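Local structure of pyruvate kinase (Pyrobaculum aerophilum, 3QTG) at the interface of chains A and B and the interface of chains A and C. The protein catalyses the last step of glycolysis, transferring the phosphoryl group of phosphoenolpyruvate to ADP to give pyruvate and ATP, with the help of a divalent metal ion. Coordinates in Å, arbitrary orientation; residue numbers count along the deposited sequence, not the author numbering. Chains: chain A/B/C, Pyruvate kinase.

Contact 1: the interface of chains A and B. Residues chain A 362, 429, 448, 454-458; chain B 455-459.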
# COMPACT_ATOMS: atom_id res chain seq x y z
N PHE A 362 1.79 -20.31 1.61
CA PHE A 362 0.55 -21.10 1.47
C PHE A 362 -0.44 -20.80 2.61
O PHE A 362 -1.62 -20.49 2.35
CB PHE A 362 0.87 -22.60 1.43
CG PHE A 362 -0.36 -23.50 1.41
CD1 PHE A 362 -1.05 -23.73 0.23
CD2 PHE A 362 -0.78 -24.15 2.56
CE1 PHE A 362 -2.15 -24.58 0.20
CE2 PHE A 362 -1.87 -24.99 2.56
CZ PHE A 362 -2.57 -25.21 1.36
N GLU A 429 -6.69 -37.66 3.47
CA GLU A 429 -7.92 -37.50 2.70
C GLU A 429 -9.14 -38.00 3.46
O GLU A 429 -10.16 -37.33 3.47
CB GLU A 429 -7.80 -38.11 1.29
CG GLU A 429 -8.66 -37.38 0.22
CD GLU A 429 -8.07 -36.02 -0.23
OE1 GLU A 429 -6.94 -36.00 -0.76
OE2 GLU A 429 -8.75 -34.96 -0.07
N TYR A 448 -5.25 -29.93 4.26
CA TYR A 448 -4.13 -30.62 4.89
C TYR A 448 -2.89 -30.41 4.01
O TYR A 448 -2.99 -30.06 2.81
CB TYR A 448 -4.42 -32.12 5.11
CG TYR A 448 -4.59 -32.92 3.84
CD1 TYR A 448 -3.48 -33.27 3.08
CD2 TYR A 448 -5.85 -33.33 3.40
CE1 TYR A 448 -3.60 -34.00 1.90
CE2 TYR A 448 -5.99 -34.07 2.23
CZ TYR A 448 -4.85 -34.40 1.49
OH TYR A 448 -4.94 -35.11 0.32
N VAL A 454 1.52 -33.23 -1.66
CA VAL A 454 0.41 -32.41 -2.17
C VAL A 454 -0.31 -31.76 -1.00
O VAL A 454 -0.67 -32.44 -0.03
CB VAL A 454 -0.57 -33.23 -3.05
CG1 VAL A 454 -1.73 -33.87 -2.21
CG2 VAL A 454 -1.16 -32.35 -4.15
N HIS A 455 -0.46 -30.44 -1.06
CA HIS A 455 -1.36 -29.73 -0.17
C HIS A 455 -2.74 -29.71 -0.84
O HIS A 455 -2.86 -29.47 -2.04
CB HIS A 455 -0.86 -28.32 0.13
CG HIS A 455 0.40 -28.27 0.93
ND1 HIS A 455 1.52 -29.02 0.61
CD2 HIS A 455 0.74 -27.56 2.03
CE1 HIS A 455 2.48 -28.78 1.49
NE2 HIS A 455 2.04 -27.89 2.35
N SER A 456 -3.77 -30.03 -0.06
CA SER A 456 -5.12 -30.12 -0.59
C SER A 456 -5.98 -29.06 0.07
O SER A 456 -5.85 -28.81 1.25
CB SER A 456 -5.70 -31.51 -0.35
OG SER A 456 -6.99 -31.63 -0.95
N VAL A 457 -6.85 -28.42 -0.71
CA VAL A 457 -7.78 -27.41 -0.19
C VAL A 457 -9.14 -27.75 -0.79
O VAL A 457 -9.23 -27.96 -2.01
CB VAL A 457 -7.38 -25.96 -0.63
CG1 VAL A 457 -8.19 -24.90 0.11
CG2 VAL A 457 -5.86 -25.70 -0.45
N LYS A 458 -10.17 -27.84 0.05
CA LYS A 458 -11.57 -27.94 -0.39
C LYS A 458 -12.25 -26.64 0.03
O LYS A 458 -12.24 -26.29 1.20
CB LYS A 458 -12.31 -29.12 0.25
CG LYS A 458 -11.75 -30.51 0.02
CD LYS A 458 -11.80 -30.89 -1.46
CE LYS A 458 -11.85 -32.41 -1.62
NZ LYS A 458 -11.08 -32.84 -2.82
N HIS B 455 -15.12 -26.33 -4.30
CA HIS B 455 -13.96 -26.12 -5.15
C HIS B 455 -12.77 -26.91 -4.59
O HIS B 455 -12.57 -26.99 -3.37
CB HIS B 455 -13.62 -24.64 -5.24
CG HIS B 455 -14.60 -23.84 -6.05
ND1 HIS B 455 -15.94 -23.76 -5.74
CD2 HIS B 455 -14.42 -23.08 -7.16
CE1 HIS B 455 -16.55 -22.99 -6.63
NE2 HIS B 455 -15.65 -22.57 -7.49
N SER B 456 -12.02 -27.54 -5.48
CA SER B 456 -10.85 -28.30 -5.07
C SER B 456 -9.60 -27.67 -5.66
O SER B 456 -9.59 -27.26 -6.81
CB SER B 456 -10.96 -29.76 -5.51
OG SER B 456 -9.72 -30.42 -5.36
N VAL B 457 -8.59 -27.52 -4.81
CA VAL B 457 -7.27 -27.04 -5.19
C VAL B 457 -6.24 -28.05 -4.69
O VAL B 457 -6.33 -28.52 -3.55
CB VAL B 457 -6.97 -25.65 -4.56
CG1 VAL B 457 -5.74 -24.99 -5.24
CG2 VAL B 457 -8.20 -24.71 -4.67
N LYS B 458 -5.29 -28.41 -5.56
CA LYS B 458 -4.11 -29.19 -5.17
C LYS B 458 -2.89 -28.32 -5.42
O LYS B 458 -2.74 -27.75 -6.52
CB LYS B 458 -3.98 -30.48 -5.97
CG LYS B 458 -5.13 -31.46 -5.85
CD LYS B 458 -5.26 -32.05 -4.46
CE LYS B 458 -6.47 -33.00 -4.39
NZ LYS B 458 -6.67 -33.46 -2.95
N VAL B 459 -2.04 -28.19 -4.40
CA VAL B 459 -0.84 -27.37 -4.49
C VAL B 459 0.39 -28.23 -4.19
O VAL B 459 0.45 -28.91 -3.16
CB VAL B 459 -0.89 -26.11 -3.59
CG1 VAL B 459 0.34 -25.20 -3.84
CG2 VAL B 459 -2.18 -25.30 -3.85
O HOH W 1 -8.51 -31.12 -2.94
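Two copies of the C-terminal strand 455-460 of the pyruvate kinase alpha/beta domain pair antiparallel here, building an intersubunit beta-sheet across a two-fold axis of the homotetramer. The pairing is centred on A:Val457, which faces B:Val457.

Main-chain hydrogen bonds carry the ladder. A:Val457 N gives to B:Val457 O at 2.9 Å, and the symmetry-related bond runs from B:Val457 N to A:Val457 O. Two residues along, A:His455 N reaches B:Val459 O at 2.8 Å, while B:Val459 N returns a nearly straight bond (171° at H) to A:His455 O. All four donors lie in the plane of the carbonyl they meet.

The polar side chains gather on one face of the sheet. B:Lys458 leaves its strand with CG anti to the carbonyl carbon, bends at chi2 (-66°) and then runs straight, so that its ammonium NZ donates a 2.7 Å hydrogen bond to the hydroxyl OG of A:Ser456. That hydroxyl is anti to its own backbone N (chi1 -176°). B:Lys458 NZ also comes tip to tip with A:Glu429, a longer salt bridge of 3.4 Å to carboxylate OE1, which A:Tyr448 OH also holds from above the carboxylate plane. Water 1 bridges the strands, bonded to A:Ser456 OG, B:Ser456 OG (2.8 Å) and A:Lys458 NZ. A:Lys458 NZ and B:Lys458 NZ stand 4.5 Å apart; the carboxylate probably eases their repulsion.

Apolar contacts are looser. A:Val457 CB and B:Val457 CB lie 4.0 Å apart, and A:Val454 CG2 crosses obliquely against B:Lys458 CB at 3.8 Å. On the opposite face of the sheet, B:Val459 CG2 lies against the rim carbon CE1 of A:Phe362.

Contact 2: the interface of chains A and C. Residues chain A 309, 313, 344, 346, 348; chain C 268, 271, 275.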
# COMPACT_ATOMS: atom_id res chain seq x y z
N PHE A 309 -8.65 -6.92 28.77
CA PHE A 309 -9.23 -6.61 27.48
C PHE A 309 -8.10 -6.20 26.51
O PHE A 309 -7.99 -6.75 25.45
CB PHE A 309 -10.32 -5.54 27.59
CG PHE A 309 -10.95 -5.18 26.27
CD1 PHE A 309 -12.11 -5.83 25.84
CD2 PHE A 309 -10.38 -4.21 25.45
CE1 PHE A 309 -12.69 -5.50 24.62
CE2 PHE A 309 -10.95 -3.88 24.22
CZ PHE A 309 -12.10 -4.53 23.80
N SER A 313 -6.43 -8.09 23.17
CA SER A 313 -6.50 -7.36 21.88
C SER A 313 -5.22 -7.37 21.07
O SER A 313 -5.28 -7.28 19.85
CB SER A 313 -6.86 -5.89 22.10
OG SER A 313 -8.22 -5.79 22.43
N ASN A 344 -15.84 -10.39 24.91
CA ASN A 344 -16.06 -9.01 24.49
C ASN A 344 -14.95 -8.43 23.62
O ASN A 344 -15.13 -7.37 23.03
CB ASN A 344 -16.24 -8.11 25.71
CG ASN A 344 -17.55 -8.36 26.42
OD1 ASN A 344 -18.59 -7.83 26.02
ND2 ASN A 344 -17.50 -9.19 27.47
N GLU A 346 -12.38 -7.09 20.96
CA GLU A 346 -12.16 -6.91 19.54
C GLU A 346 -10.66 -6.73 19.34
O GLU A 346 -10.00 -6.00 20.09
CB GLU A 346 -13.00 -5.77 18.93
CG GLU A 346 -12.53 -4.36 19.23
CD GLU A 346 -13.36 -3.28 18.51
OE1 GLU A 346 -14.61 -3.42 18.45
OE2 GLU A 346 -12.76 -2.29 18.00
N GLN A 348 -7.02 -5.99 17.75
CA GLN A 348 -6.39 -4.99 16.92
C GLN A 348 -5.33 -5.62 16.05
O GLN A 348 -4.38 -6.20 16.57
CB GLN A 348 -5.84 -3.84 17.75
CG GLN A 348 -6.82 -2.68 17.79
CD GLN A 348 -6.50 -1.67 18.89
OE1 GLN A 348 -6.60 -0.46 18.68
NE2 GLN A 348 -6.13 -2.18 20.08
N ILE C 268 -15.12 -1.77 24.88
CA ILE C 268 -15.58 -1.67 23.49
C ILE C 268 -16.22 -0.31 23.22
O ILE C 268 -16.03 0.26 22.16
CB ILE C 268 -16.60 -2.80 23.14
CG1 ILE C 268 -15.91 -4.15 23.00
CG2 ILE C 268 -17.35 -2.51 21.82
CD1 ILE C 268 -15.46 -4.45 21.58
N ARG C 271 -13.73 2.50 23.11
CA ARG C 271 -13.02 2.40 21.84
C ARG C 271 -13.82 2.98 20.66
O ARG C 271 -13.26 3.68 19.83
CB ARG C 271 -12.61 0.95 21.57
CG ARG C 271 -11.51 0.82 20.58
CD ARG C 271 -11.42 -0.59 20.00
NE ARG C 271 -10.69 -1.49 20.88
CZ ARG C 271 -9.99 -2.55 20.45
NH1 ARG C 271 -9.34 -3.31 21.32
NH2 ARG C 271 -9.94 -2.83 19.16
N HIS C 275 -12.53 6.16 18.58
CA HIS C 275 -12.40 5.99 17.13
C HIS C 275 -13.28 6.98 16.36
O HIS C 275 -12.81 7.62 15.43
CB HIS C 275 -12.63 4.52 16.71
CG HIS C 275 -11.50 3.59 17.07
ND1 HIS C 275 -10.60 3.84 18.09
CD2 HIS C 275 -11.16 2.37 16.58
CE1 HIS C 275 -9.73 2.84 18.18
NE2 HIS C 275 -10.06 1.93 17.28
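In this interface between subunits of the pyruvate kinase tetramer, one face of helix 266-279 of chain C packs on the barrel domain of chain A, against the end of helix 302-313 and the segment that follows helix 331-343. C:Arg271 is the main polar probe. Its CG is anti to the backbone N, and a bend at chi3 (-82°) turns the guanidinium into chain A.

Charge pairing comes from A:Glu346. Its CG takes the crowded position between backbone N and carbonyl carbon (chi1 76°), and the chain then extends to meet the arginine tip to tip. C:Arg271 NH2 and the carboxylate OE2 of A:Glu346 form a salt bridge at 3.1 Å, but the planes are 83° apart, so this is no flat two-pronged pairing and the hydrogen bond within it is weak. The other terminal nitrogen, C:Arg271 NH1, makes a weak hydrogen bond of 2.9 Å to A:Ser313 OG. Within chain A, A:Ser313 OG lies within hydrogen-bonding reach of A:Glu346 O (3.0 Å) and A:Phe309 O, above the plane of each carbonyl, its one hydrogen shared or alternating between them, and so can tie the helix end to the segment bearing the glutamate.

Packing on both faces of the guanidinium completes the grip. The group is sandwiched between A:Glu346 CG on one face and, towards the rim of the other, the amide carbon CD of A:Gln348. A:Phe309 turns its ring almost perpendicular to the guanidinium, with CE2 3.4 Å from C:Arg271 NH1. An alanine in place of C:Arg271 would probably cost A:Glu346 its salt-bridge partner and remove the guanidinium that packs against A:Gln348 and A:Phe309.

One turn back towards the N-terminal end of helix 266-279, C:Ile268 crosses A:Phe309 at about a right angle, its CG1 3.8 Å from ring carbon CE1, while its CD1 methyl sits 3.4 Å from A:Glu346 OE1.

Contact 1 and contact 2 lie about 35 Å apart, measured between the centres of their C-alpha atoms, and share no residue. Chain A takes part in both, through different regions: contact 1 uses its C-terminal alpha/beta domain to join chain B, and contact 2 uses its barrel domain to join chain C. The first rests on continuous strand pairing, the second on side chains of a helix meeting another subunit. Each interface is two-fold symmetric, and chain A meets a different neighbour through each, so that together the two kinds of contact probably build the homotetramer.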